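Local coordinates for pyridine nucleotide-disulphide oxidoreductase dimerisation region (Escherichia coli BL21, PDB 6KYY), which is an FAD-dependent flavoprotein disulfide reductase, induced by hypochlorous acid, that binds copper(II) and is probably involved in resistance to reactive chlorine species, at residues I132-I146 with I255-H267. Residues are numbered along the deposited sequence; the frame is centred on the assembly and turned at random.
Sequences INTGAQTVVPPIPGI and IASGRQPATASLH. With CU (copper (II) ion), chain P; FAD (flavin-adenine dinucleotide), chain N.
Gln137 and Gln260 pair through their backbones at the middle of a two-stranded antiparallel ribbon, strands 136-138 and 259-261, the double connection between the FAD domain and what is, by family, the NAD(P)H domain, as in other pyridine nucleotide-disulfide oxidoreductases. Gln137 N reaches Gln260 O at 2.8 Å, and Gln260 N returns to Gln137 O at 2.9 Å. The ladder runs on past both strands, through Val139 N to Gly258 O on one side and Ala262 N to Gly135 O on the other.

Arg259 leaves the ribbon toward the flavin. Its CB lies 3.8 Å from Ala136 CB and also rests against Gln137 O. Farther out, CD comes to 3.5 Å from FAD C8M, one of the two methyls on the dimethylbenzene ring of the flavin, which NE also approaches. The chain bends at CD (chi3 92°), and this lays the guanidinium back over the strand: Gln137 CA sits under one face and this methyl over the opposite one, while NH1 and NH2 lie near Ala136 O without bonding to it. Arg259 O is taken up by Gln305 and Arg278.

On the other face of the ribbon, Val139 CG2 crosses the Gln260 side chain at about a right angle, touching it from CB to OE1, and Gln137 NE2 makes a weak bond to Pro261 O. Toward the NAD(P)H domain, Ile146 CD1 and Ile255 CD1 meet tip to tip at 3.6 Å, beside Val152. At the FAD-domain end, Leu266 CD1 packs on Ile132 CG2. Thr134 turns its two branches apart: CG2 lies 3.5 Å from N7A of the FAD adenine, and OG1 donates to Ala262 O at 3.1 Å.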
ATOM      1  N   ILE B 132      -0.897  18.344 -28.483  1.00 12.77           N
ATOM      2  CA  ILE B 132      -1.484  17.081 -28.920  1.00  7.75           C
ATOM      3  C   ILE B 132      -1.523  16.118 -27.738  1.00 14.82           C
ATOM      4  O   ILE B 132      -0.493  15.835 -27.120  1.00 21.46           O
ATOM      5  CB  ILE B 132      -0.696  16.486 -30.095  1.00  8.58           C
ATOM      6  CG1 ILE B 132      -0.803  17.397 -31.320  1.00 11.96           C
ATOM      7  CG2 ILE B 132      -1.192  15.082 -30.415  1.00 13.79           C
ATOM      8  CD1 ILE B 132      -0.271  16.776 -32.596  1.00 21.99           C
ATOM      9  N   ASN B 133      -2.714  15.606 -27.429  1.00 25.27           N
ATOM     10  CA  ASN B 133      -2.929  14.739 -26.275  1.00 16.33           C
ATOM     11  C   ASN B 133      -3.973  13.677 -26.597  1.00 15.97           C
ATOM     12  O   ASN B 133      -4.874  13.403 -25.797  1.00 19.95           O
ATOM     13  CB  ASN B 133      -3.347  15.556 -25.051  1.00 14.32           C
ATOM     14  CG  ASN B 133      -3.216  14.781 -23.755  1.00 16.61           C
ATOM     15  OD1 ASN B 133      -3.829  15.131 -22.747  1.00 13.83           O
ATOM     16  ND2 ASN B 133      -2.417  13.721 -23.774  1.00 21.95           N
ATOM     17  N   THR B 134      -3.864  13.057 -27.772  1.00 13.84           N
ATOM     18  CA  THR B 134      -4.894  12.144 -28.253  1.00 14.87           C
ATOM     19  C   THR B 134      -4.743  10.720 -27.733  1.00 13.44           C
ATOM     20  O   THR B 134      -5.677   9.925 -27.884  1.00 21.99           O
ATOM     21  CB  THR B 134      -4.908  12.118 -29.786  1.00 15.93           C
ATOM     22  OG1 THR B 134      -3.587  11.865 -30.276  1.00 18.24           O
ATOM     23  CG2 THR B 134      -5.403  13.446 -30.334  1.00 19.28           C
ATOM     24  N   GLY B 135      -3.604  10.374 -27.136  1.00 13.39           N
ATOM     25  CA  GLY B 135      -3.465   9.037 -26.593  1.00 11.80           C
ATOM     26  C   GLY B 135      -3.265   7.985 -27.673  1.00 16.40           C
ATOM     27  O   GLY B 135      -2.792   8.263 -28.779  1.00 14.21           O
ATOM     28  N   ALA B 136      -3.643   6.754 -27.343  1.00 13.84           N
ATOM     29  CA  ALA B 136      -3.406   5.593 -28.189  1.00 14.24           C
ATOM     30  C   ALA B 136      -4.728   4.935 -28.574  1.00 31.22           C
ATOM     31  O   ALA B 136      -5.814   5.399 -28.216  1.00 28.96           O
ATOM     32  CB  ALA B 136      -2.488   4.591 -27.484  1.00 25.75           C
ATOM     33  N   GLN B 137      -4.619   3.833 -29.317  1.00 34.88           N
ATOM     34  CA  GLN B 137      -5.771   3.059 -29.754  1.00 26.51           C
ATOM     35  C   GLN B 137      -5.364   1.596 -29.866  1.00 26.36           C
ATOM     36  O   GLN B 137      -4.177   1.267 -29.949  1.00 19.66           O
ATOM     37  CB  GLN B 137      -6.321   3.568 -31.091  1.00 23.81           C
ATOM     38  CG  GLN B 137      -5.463   3.200 -32.291  1.00 23.33           C
ATOM     39  CD  GLN B 137      -5.704   4.105 -33.483  1.00 31.10           C
ATOM     40  OE1 GLN B 137      -6.845   4.427 -33.811  1.00 43.54           O
ATOM     41  NE2 GLN B 137      -4.626   4.519 -34.139  1.00 28.81           N
ATOM     42  N   THR B 138      -6.366   0.719 -29.874  1.00 31.47           N
ATOM     43  CA  THR B 138      -6.109  -0.715 -29.911  1.00 27.88           C
ATOM     44  C   THR B 138      -5.455  -1.118 -31.228  1.00 20.85           C
ATOM     45  O   THR B 138      -5.860  -0.675 -32.305  1.00 16.51           O
ATOM     46  CB  THR B 138      -7.412  -1.497 -29.719  1.00 17.19           C
ATOM     47  OG1 THR B 138      -8.001  -1.149 -28.460  1.00 19.50           O
ATOM     48  CG2 THR B 138      -7.152  -2.999 -29.746  1.00 19.28           C
ATOM     49  N   VAL B 139      -4.426  -1.955 -31.131  1.00 17.21           N
ATOM     50  CA  VAL B 139      -3.807  -2.572 -32.298  1.00 28.49           C
ATOM     51  C   VAL B 139      -4.582  -3.837 -32.634  1.00 25.19           C
ATOM     52  O   VAL B 139      -4.832  -4.674 -31.758  1.00 30.27           O
ATOM     53  CB  VAL B 139      -2.323  -2.884 -32.035  1.00 25.12           C
ATOM     54  CG1 VAL B 139      -1.784  -3.849 -33.082  1.00 23.30           C
ATOM     55  CG2 VAL B 139      -1.507  -1.605 -32.015  1.00 25.53           C
ATOM     56  N   VAL B 140      -4.975  -3.971 -33.893  1.00 25.60           N
ATOM     57  CA  VAL B 140      -5.728  -5.124 -34.377  1.00 19.43           C
ATOM     58  C   VAL B 140      -4.786  -5.978 -35.219  1.00 24.40           C
ATOM     59  O   VAL B 140      -4.310  -5.515 -36.264  1.00 37.42           O
ATOM     60  CB  VAL B 140      -6.962  -4.698 -35.187  1.00 11.64           C
ATOM     61  CG1 VAL B 140      -7.864  -5.894 -35.444  1.00 20.93           C
ATOM     62  CG2 VAL B 140      -7.719  -3.598 -34.459  1.00  8.78           C
ATOM     63  N   PRO B 141      -4.484  -7.212 -34.809  1.00 24.18           N
ATOM     64  CA  PRO B 141      -3.583  -8.042 -35.606  1.00 26.04           C
ATOM     65  C   PRO B 141      -4.225  -8.423 -36.926  1.00 34.48           C
ATOM     66  O   PRO B 141      -5.458  -8.549 -37.020  1.00 28.16           O
ATOM     67  CB  PRO B 141      -3.357  -9.278 -34.713  1.00 26.22           C
ATOM     68  CG  PRO B 141      -3.789  -8.858 -33.340  1.00 25.85           C
ATOM     69  CD  PRO B 141      -4.886  -7.871 -33.557  1.00 26.80           C
ATOM     70  N   PRO B 142      -3.428  -8.621 -37.980  1.00 36.16           N
ATOM     71  CA  PRO B 142      -3.991  -8.942 -39.309  1.00 32.09           C
ATOM     72  C   PRO B 142      -4.373 -10.412 -39.436  1.00 41.91           C
ATOM     73  O   PRO B 142      -3.751 -11.207 -40.147  1.00 33.25           O
ATOM     74  CB  PRO B 142      -2.855  -8.538 -40.260  1.00 27.96           C
ATOM     75  CG  PRO B 142      -1.647  -8.212 -39.392  1.00 21.33           C
ATOM     76  CD  PRO B 142      -1.959  -8.610 -37.992  1.00 34.74           C
ATOM     77  N   ILE B 143      -5.427 -10.792 -38.729  1.00 38.69           N
ATOM     78  CA  ILE B 143      -5.956 -12.154 -38.739  1.00 42.43           C
ATOM     79  C   ILE B 143      -7.334 -12.117 -39.387  1.00 47.24           C
ATOM     80  O   ILE B 143      -8.182 -11.327 -38.960  1.00 39.96           O
ATOM     81  CB  ILE B 143      -6.035 -12.748 -37.321  1.00 33.78           C
ATOM     82  CG1 ILE B 143      -4.701 -12.564 -36.594  1.00 36.58           C
ATOM     83  CG2 ILE B 143      -6.411 -14.220 -37.378  1.00 50.10           C
ATOM     84  CD1 ILE B 143      -4.794 -12.721 -35.092  1.00 39.96           C
ATOM     85  N   PRO B 144      -7.594 -12.936 -40.405  1.00 44.92           N
ATOM     86  CA  PRO B 144      -8.885 -12.859 -41.105  1.00 43.12           C
ATOM     87  C   PRO B 144     -10.053 -13.172 -40.182  1.00 32.75           C
ATOM     88  O   PRO B 144      -9.979 -14.059 -39.329  1.00 50.94           O
ATOM     89  CB  PRO B 144      -8.752 -13.907 -42.217  1.00 44.31           C
ATOM     90  CG  PRO B 144      -7.286 -14.144 -42.367  1.00 48.10           C
ATOM     91  CD  PRO B 144      -6.680 -13.912 -41.020  1.00 32.05           C
ATOM     92  N   GLY B 145     -11.140 -12.427 -40.363  1.00 41.12           N
ATOM     93  CA  GLY B 145     -12.344 -12.655 -39.592  1.00 50.09           C
ATOM     94  C   GLY B 145     -12.324 -12.114 -38.182  1.00 49.80           C
ATOM     95  O   GLY B 145     -13.074 -12.605 -37.335  1.00 49.60           O
ATOM     96  N   ILE B 146     -11.489 -11.116 -37.900  1.00 55.42           N
ATOM     97  CA  ILE B 146     -11.447 -10.539 -36.561  1.00 39.49           C
ATOM     98  C   ILE B 146     -12.390  -9.344 -36.428  1.00 46.54           C
ATOM     99  O   ILE B 146     -12.954  -9.119 -35.353  1.00 41.40           O
ATOM    100  CB  ILE B 146     -10.002 -10.152 -36.193  1.00 41.55           C
ATOM    101  CG1 ILE B 146      -9.917  -9.694 -34.735  1.00 30.64           C
ATOM    102  CG2 ILE B 146      -9.468  -9.074 -37.127  1.00 36.68           C
ATOM    103  CD1 ILE B 146      -8.534  -9.817 -34.139  1.00 29.04           C
ATOM    104  N   ILE B 255      -8.829  -9.074 -27.501  1.00 25.97           N
ATOM    105  CA  ILE B 255      -7.596  -8.692 -28.182  1.00 30.68           C
ATOM    106  C   ILE B 255      -6.771  -7.843 -27.222  1.00 37.55           C
ATOM    107  O   ILE B 255      -7.138  -6.709 -26.906  1.00 28.23           O
ATOM    108  CB  ILE B 255      -7.875  -7.932 -29.484  1.00 16.29           C
ATOM    109  CG1 ILE B 255      -8.998  -8.601 -30.277  1.00 24.33           C
ATOM    110  CG2 ILE B 255      -6.610  -7.840 -30.323  1.00 22.08           C
ATOM    111  CD1 ILE B 255      -9.576  -7.712 -31.359  1.00 29.18           C
ATOM    112  N   ALA B 256      -5.656  -8.398 -26.751  1.00 31.65           N
ATOM    113  CA  ALA B 256      -4.715  -7.645 -25.933  1.00 17.96           C
ATOM    114  C   ALA B 256      -3.357  -7.612 -26.619  1.00 28.31           C
ATOM    115  O   ALA B 256      -2.364  -8.108 -26.076  1.00 35.32           O
ATOM    116  CB  ALA B 256      -4.601  -8.255 -24.534  1.00 20.83           C
ATOM    117  N   SER B 257      -3.307  -7.032 -27.819  1.00 25.01           N
ATOM    118  CA  SER B 257      -2.107  -7.017 -28.643  1.00 31.02           C
ATOM    119  C   SER B 257      -1.427  -5.650 -28.644  1.00 36.20           C
ATOM    120  O   SER B 257      -0.800  -5.262 -29.633  1.00 31.02           O
ATOM    121  CB  SER B 257      -2.438  -7.451 -30.070  1.00 27.65           C
ATOM    122  OG  SER B 257      -2.861  -8.803 -30.103  1.00 24.95           O
ATOM    123  N   GLY B 258      -1.545  -4.915 -27.546  1.00 23.07           N
ATOM    124  CA  GLY B 258      -0.875  -3.640 -27.401  1.00 26.37           C
ATOM    125  C   GLY B 258      -1.669  -2.484 -27.984  1.00 21.29           C
ATOM    126  O   GLY B 258      -2.600  -2.655 -28.769  1.00 21.16           O
ATOM    127  N   ARG B 259      -1.281  -1.279 -27.575  1.00 22.24           N
ATOM    128  CA  ARG B 259      -1.873  -0.046 -28.068  1.00 19.89           C
ATOM    129  C   ARG B 259      -0.818   0.771 -28.798  1.00 23.07           C
ATOM    130  O   ARG B 259       0.358   0.776 -28.419  1.00 50.94           O
ATOM    131  CB  ARG B 259      -2.469   0.787 -26.929  1.00 23.37           C
ATOM    132  CG  ARG B 259      -3.323  -0.003 -25.960  1.00 14.25           C
ATOM    133  CD  ARG B 259      -4.209   0.924 -25.153  1.00 17.70           C
ATOM    134  NE  ARG B 259      -5.515   1.114 -25.776  1.00 18.52           N
ATOM    135  CZ  ARG B 259      -6.162   2.274 -25.817  1.00 20.60           C
ATOM    136  NH1 ARG B 259      -5.623   3.356 -25.269  1.00 14.72           N
ATOM    137  NH2 ARG B 259      -7.347   2.353 -26.406  1.00 15.68           N
ATOM    138  N   GLN B 260      -1.245   1.461 -29.848  1.00 28.92           N
ATOM    139  CA  GLN B 260      -0.354   2.307 -30.622  1.00 31.37           C
ATOM    140  C   GLN B 260      -0.935   3.709 -30.720  1.00 21.22           C
ATOM    141  O   GLN B 260      -2.155   3.888 -30.634  1.00 19.58           O
ATOM    142  CB  GLN B 260      -0.123   1.736 -32.030  1.00 36.57           C
ATOM    143  CG  GLN B 260      -1.248   1.989 -33.017  1.00 52.89           C
ATOM    144  CD  GLN B 260      -1.018   1.290 -34.341  1.00 57.42           C
ATOM    145  OE1 GLN B 260      -0.285   0.303 -34.416  1.00 38.75           O
ATOM    146  NE2 GLN B 260      -1.641   1.802 -35.397  1.00 50.44           N
ATOM    147  N   PRO B 261      -0.082   4.723 -30.877  1.00 29.17           N
ATOM    148  CA  PRO B 261      -0.573   6.105 -30.935  1.00 30.17           C
ATOM    149  C   PRO B 261      -1.644   6.291 -31.999  1.00 36.29           C
ATOM    150  O   PRO B 261      -1.590   5.695 -33.078  1.00 39.32           O
ATOM    151  CB  PRO B 261       0.690   6.910 -31.261  1.00 32.38           C
ATOM    152  CG  PRO B 261       1.797   6.094 -30.695  1.00 28.11           C
ATOM    153  CD  PRO B 261       1.390   4.659 -30.864  1.00 23.09           C
ATOM    154  N   ALA B 262      -2.633   7.122 -31.678  1.00 41.22           N
ATOM    155  CA  ALA B 262      -3.739   7.430 -32.580  1.00 37.34           C
ATOM    156  C   ALA B 262      -3.463   8.791 -33.210  1.00 26.02           C
ATOM    157  O   ALA B 262      -3.681   9.833 -32.586  1.00 26.21           O
ATOM    158  CB  ALA B 262      -5.070   7.414 -31.835  1.00 23.47           C
ATOM    159  N   THR B 263      -2.979   8.777 -34.451  1.00 20.82           N
ATOM    160  CA  THR B 263      -2.635  10.000 -35.166  1.00 20.44           C
ATOM    161  C   THR B 263      -3.219  10.096 -36.566  1.00 26.26           C
ATOM    162  O   THR B 263      -3.295  11.212 -37.095  1.00 25.34           O
ATOM    163  CB  THR B 263      -1.110  10.149 -35.278  1.00 16.03           C
ATOM    164  OG1 THR B 263      -0.522   8.868 -35.536  1.00 20.04           O
ATOM    165  CG2 THR B 263      -0.536  10.719 -34.001  1.00 19.97           C
ATOM    166  N   ALA B 264      -3.626   8.983 -37.181  1.00 28.31           N
ATOM    167  CA  ALA B 264      -4.061   9.011 -38.574  1.00 21.24           C
ATOM    168  C   ALA B 264      -5.230   9.969 -38.774  1.00 34.93           C
ATOM    169  O   ALA B 264      -5.233  10.777 -39.710  1.00 32.27           O
ATOM    170  CB  ALA B 264      -4.435   7.601 -39.033  1.00  8.01           C
ATOM    171  N   SER B 265      -6.233   9.899 -37.896  1.00 21.67           N
ATOM    172  CA  SER B 265      -7.380  10.791 -38.009  1.00 36.96           C
ATOM    173  C   SER B 265      -7.066  12.217 -37.574  1.00 32.90           C
ATOM    174  O   SER B 265      -7.877  13.114 -37.827  1.00 36.04           O
ATOM    175  CB  SER B 265      -8.553  10.243 -37.194  1.00 39.46           C
ATOM    176  OG  SER B 265      -8.101   9.590 -36.021  1.00 31.49           O
ATOM    177  N   LEU B 266      -5.922  12.446 -36.926  1.00 28.32           N
ATOM    178  CA  LEU B 266      -5.499  13.807 -36.621  1.00 26.26           C
ATOM    179  C   LEU B 266      -4.936  14.510 -37.848  1.00 20.75           C
ATOM    180  O   LEU B 266      -4.981  15.743 -37.925  1.00 19.57           O
ATOM    181  CB  LEU B 266      -4.453  13.797 -35.503  1.00 24.89           C
ATOM    182  CG  LEU B 266      -4.753  14.523 -34.189  1.00 13.72           C
ATOM    183  CD1 LEU B 266      -3.494  14.607 -33.336  1.00 12.34           C
ATOM    184  CD2 LEU B 266      -5.323  15.911 -34.440  1.00 21.60           C
ATOM    185  N   HIS B 267      -4.415  13.741 -38.811  1.00 23.06           N
ATOM    186  CA  HIS B 267      -3.749  14.244 -40.008  1.00 29.44           C
ATOM    187  C   HIS B 267      -2.643  15.221 -39.629  1.00 23.86           C
ATOM    188  O   HIS B 267      -2.745  16.418 -39.923  1.00 20.31           O
ATOM    189  CB  HIS B 267      -4.750  14.912 -40.952  1.00 20.35           C
ATOM    190  CG  HIS B 267      -5.750  13.967 -41.541  1.00 23.53           C
ATOM    191  ND1 HIS B 267      -7.074  13.953 -41.159  1.00 41.38           N
ATOM    192  CD2 HIS B 267      -5.620  13.005 -42.485  1.00 20.28           C
ATOM    193  CE1 HIS B 267      -7.717  13.024 -41.842  1.00 28.41           C
ATOM    194  NE2 HIS B 267      -6.858  12.432 -42.653  1.00 25.38           N
TER
HETATM  195 CU    CU P 503      -9.045  11.436 -42.151  1.00 51.72          CU
HETATM  196  PA  FAD N 501      -5.628   9.610 -23.104  1.00 26.90           P
HETATM  197  O1A FAD N 501      -5.512   8.386 -23.933  1.00 24.59           O
HETATM  198  O2A FAD N 501      -5.921   9.382 -21.617  1.00 30.08           O
HETATM  199  O5B FAD N 501      -6.704  10.581 -23.705  1.00 30.02           O
HETATM  200  C5B FAD N 501      -7.128  10.470 -25.080  1.00 23.15           C
HETATM  201  C4B FAD N 501      -8.360  11.319 -25.274  1.00 30.17           C
HETATM  202  O4B FAD N 501      -8.250  12.068 -26.507  1.00 21.28           O
HETATM  203  C3B FAD N 501      -9.678  10.547 -25.348  1.00 22.16           C
HETATM  204  O3B FAD N 501     -10.675  11.183 -24.558  1.00 29.01           O
HETATM  205  C2B FAD N 501     -10.019  10.577 -26.840  1.00 14.48           C
HETATM  206  O2B FAD N 501     -11.425  10.547 -27.062  1.00 14.60           O
HETATM  207  C1B FAD N 501      -9.441  11.928 -27.247  1.00 18.94           C
HETATM  208  N9A FAD N 501      -9.124  12.047 -28.667  1.00 25.58           N
HETATM  209  C8A FAD N 501      -8.437  11.150 -29.442  1.00 25.76           C
HETATM  210  N7A FAD N 501      -8.301  11.519 -30.695  1.00 18.69           N
HETATM  211  C5A FAD N 501      -8.945  12.745 -30.747  1.00 12.42           C
HETATM  212  C6A FAD N 501      -9.158  13.663 -31.795  1.00 13.51           C
HETATM  213  N6A FAD N 501      -8.725  13.478 -33.044  1.00 21.58           N
HETATM  214  N1A FAD N 501      -9.840  14.794 -31.509  1.00 17.59           N
HETATM  215  C2A FAD N 501     -10.275  14.986 -30.261  1.00 15.74           C
HETATM  216  N3A FAD N 501     -10.136  14.194 -29.195  1.00 20.97           N
HETATM  217  C4A FAD N 501      -9.457  13.084 -29.505  1.00 21.72           C
HETATM  218  N1  FAD N 501      -1.598   3.381 -17.092  1.00 27.18           N
HETATM  219  C2  FAD N 501      -1.049   3.330 -15.843  1.00 23.07           C
HETATM  220  O2  FAD N 501      -0.254   4.190 -15.449  1.00 37.33           O
HETATM  221  N3  FAD N 501      -1.386   2.295 -14.987  1.00 14.82           N
HETATM  222  C4  FAD N 501      -2.240   1.248 -15.272  1.00 25.01           C
HETATM  223  O4  FAD N 501      -2.469   0.390 -14.421  1.00 35.08           O
HETATM  224  C4X FAD N 501      -2.815   1.309 -16.605  1.00 21.44           C
HETATM  225  N5  FAD N 501      -3.660   0.382 -16.948  1.00 27.83           N
HETATM  226  C5X FAD N 501      -4.212   0.443 -18.217  1.00 30.18           C
HETATM  227  C6  FAD N 501      -5.104  -0.554 -18.607  1.00 34.83           C
HETATM  228  C7  FAD N 501      -5.687  -0.537 -19.870  1.00 52.60           C
HETATM  229  C7M FAD N 501      -6.647  -1.631 -20.257  1.00 34.20           C
HETATM  230  C8  FAD N 501      -5.372   0.497 -20.766  1.00 32.28           C
HETATM  231  C8M FAD N 501      -5.986   0.544 -22.139  1.00 22.13           C
HETATM  232  C9  FAD N 501      -4.481   1.494 -20.380  1.00 25.94           C
HETATM  233  C9A FAD N 501      -3.902   1.475 -19.117  1.00 18.71           C
HETATM  234  N10 FAD N 501      -3.002   2.472 -18.692  1.00 19.12           N
HETATM  235  C10 FAD N 501      -2.437   2.420 -17.442  1.00 18.83           C
HETATM  236  C1' FAD N 501      -2.626   3.575 -19.589  1.00 26.43           C
HETATM  237  C2' FAD N 501      -3.485   4.822 -19.407  1.00 19.15           C
HETATM  238  O2' FAD N 501      -4.842   4.545 -19.755  1.00 27.12           O
HETATM  239  C3' FAD N 501      -2.953   5.933 -20.314  1.00 23.91           C
HETATM  240  O3' FAD N 501      -1.545   5.781 -20.455  1.00 21.95           O
HETATM  241  C4' FAD N 501      -3.251   7.348 -19.817  1.00 30.64           C
HETATM  242  O4' FAD N 501      -4.653   7.602 -19.915  1.00 41.87           O
HETATM  243  C5' FAD N 501      -2.468   8.407 -20.566  1.00 21.92           C
HETATM  244  O5' FAD N 501      -3.190   8.767 -21.762  1.00 20.19           O
HETATM  245  P   FAD N 501      -2.921  10.135 -22.497  1.00 20.18           P
HETATM  246  O1P FAD N 501      -2.660  11.233 -21.461  1.00 16.75           O
HETATM  247  O2P FAD N 501      -1.855   9.979 -23.510  1.00 38.20           O
HETATM  248  O3P FAD N 501      -4.298  10.466 -23.210  1.00 30.22           O